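Local coordinates for CRP-like protein Clp (Xanthomonas campestris pv. campestris, PDB 3IWZ) that acts as a homodimeric, c-di-GMP-responsive global transcription factor that activates or represses virulence genes in the diffusible signal factor pathway, at residues L121-T124 with S125-D129. Numbering follows the deposited sequence.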
loop_
_atom_site.group_PDB
_atom_site.type_symbol
_atom_site.label_atom_id
_atom_site.label_comp_id
_atom_site.label_asym_id
_atom_site.label_seq_id
_atom_site.Cartn_x
_atom_site.Cartn_y
_atom_site.Cartn_z
ATOM N N LEU D 121 -7.075 25.847 6.153
ATOM C CA LEU D 121 -8.217 25.673 7.038
ATOM C C LEU D 121 -7.751 24.922 8.281
ATOM O O LEU D 121 -8.306 25.102 9.365
ATOM C CB LEU D 121 -9.329 24.879 6.343
ATOM C CG LEU D 121 -10.215 25.598 5.320
ATOM C CD1 LEU D 121 -11.247 24.628 4.755
ATOM C CD2 LEU D 121 -10.913 26.777 5.991
ATOM N N PHE D 122 -6.733 24.077 8.115
ATOM C CA PHE D 122 -6.179 23.303 9.227
ATOM C C PHE D 122 -5.481 24.234 10.208
ATOM O O PHE D 122 -5.211 23.857 11.351
ATOM C CB PHE D 122 -5.171 22.259 8.728
ATOM C CG PHE D 122 -5.789 20.943 8.326
ATOM C CD1 PHE D 122 -4.990 19.919 7.826
ATOM C CD2 PHE D 122 -7.160 20.722 8.445
ATOM C CE1 PHE D 122 -5.541 18.695 7.453
ATOM C CE2 PHE D 122 -7.722 19.499 8.074
ATOM C CZ PHE D 122 -6.908 18.485 7.574
ATOM N N GLN D 123 -5.175 25.444 9.749
ATOM C CA GLN D 123 -4.530 26.440 10.594
ATOM C C GLN D 123 -5.511 27.532 11.043
ATOM O O GLN D 123 -5.127 28.473 11.737
ATOM C CB GLN D 123 -3.342 27.064 9.865
ATOM C CG GLN D 123 -2.168 26.110 9.709
ATOM C CD GLN D 123 -1.661 25.572 11.044
ATOM O OE1 GLN D 123 -2.399 24.927 11.789
ATOM N NE2 GLN D 123 -0.393 25.836 11.348
ATOM N N THR D 124 -6.774 27.396 10.644
ATOM C CA THR D 124 -7.811 28.347 11.025
ATOM C C THR D 124 -9.033 27.683 11.686
ATOM O O THR D 124 -8.899 26.994 12.698
ATOM C CB THR D 124 -8.264 29.195 9.812
ATOM O OG1 THR D 124 -8.153 28.421 8.611
ATOM C CG2 THR D 124 -7.401 30.446 9.691
ATOM N N SER D 125 -10.220 27.877 11.118
ATOM C CA SER D 125 -11.432 27.313 11.705
ATOM C C SER D 125 -11.508 25.789 11.757
ATOM O O SER D 125 -12.471 25.243 12.299
ATOM C CB SER D 125 -12.670 27.851 10.981
ATOM O OG SER D 125 -12.766 27.350 9.661
ATOM N N LEU D 126 -10.509 25.101 11.207
ATOM C CA LEU D 126 -10.515 23.633 11.211
ATOM C C LEU D 126 -9.399 23.015 12.054
ATOM O O LEU D 126 -9.326 21.796 12.206
ATOM C CB LEU D 126 -10.452 23.100 9.769
ATOM C CG LEU D 126 -11.792 22.746 9.100
ATOM C CD1 LEU D 126 -12.860 23.767 9.468
ATOM C CD2 LEU D 126 -11.598 22.661 7.584
ATOM N N SER D 127 -8.545 23.864 12.614
ATOM C CA SER D 127 -7.430 23.421 13.447
ATOM C C SER D 127 -7.837 22.360 14.482
ATOM O O SER D 127 -7.124 21.373 14.678
ATOM C CB SER D 127 -6.801 24.635 14.150
ATOM O OG SER D 127 -5.569 24.307 14.771
ATOM N N PRO D 128 -8.986 22.548 15.159
ATOM C CA PRO D 128 -9.446 21.579 16.165
ATOM C C PRO D 128 -9.882 20.244 15.557
ATOM O O PRO D 128 -9.921 19.216 16.235
ATOM C CB PRO D 128 -10.617 22.301 16.835
ATOM C CG PRO D 128 -10.292 23.764 16.629
ATOM C CD PRO D 128 -9.810 23.769 15.203
ATOM N N ASP D 129 -10.222 20.275 14.275
ATOM C CA ASP D 129 -10.655 19.080 13.566
ATOM C C ASP D 129 -9.462 18.354 12.928
ATOM O O ASP D 129 -9.554 17.177 12.591
ATOM C CB ASP D 129 -11.677 19.473 12.494
ATOM C CG ASP D 129 -12.941 20.094 13.085
ATOM O OD1 ASP D 129 -13.631 20.854 12.369
ATOM O OD2 ASP D 129 -13.252 19.814 14.261
#
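L121 and L126 meet where the chain leaves helix 115-122 and folds back through a type I beta turn from T124 to S127, the turn closed by S127 N giving a hydrogen bond of 3.2 Å to T124 O. That bond is nearly straight at the hydrogen (165°), yet the donor stands well above the carbonyl plane. A second grip falls on the carbonyl of L121, which takes two backbone donors: L126 N reaches L121 O at 2.9 Å, bent at the hydrogen to 134°, while T124 N binds the same oxygen from the opposite face. L121 and L126 lie side by side and point the same way, with L126 CD2 pressed to 3.4 Å from L121 CB and close to L121 CD1 as well, a tight fit. With CG anti to the carbonyl carbon (chi1 -77°) and CD1 extended away from CA, L121 brings CD1 alongside that methyl. Both leucines also rest on H33. L126 CB sits at the edge of the F122 ring, near its plane, 4.3 Å from F122 CD2, and the ring packs against I133 and L134 of helix 130-157. The backbone carbonyl of F122 takes a CA-H...O contact from S127, with S127 CA 3.1 Å from F122 O. T124 turns its hydroxyl back to Q120 O, and D129 forms a salt bridge with R29. This connection between helix 115-122 and helix 130-157 thus pairs a buried leucine contact with a doubly bonded carbonyl, so L121 O and T124 O both find backbone donors a few residues along the chain.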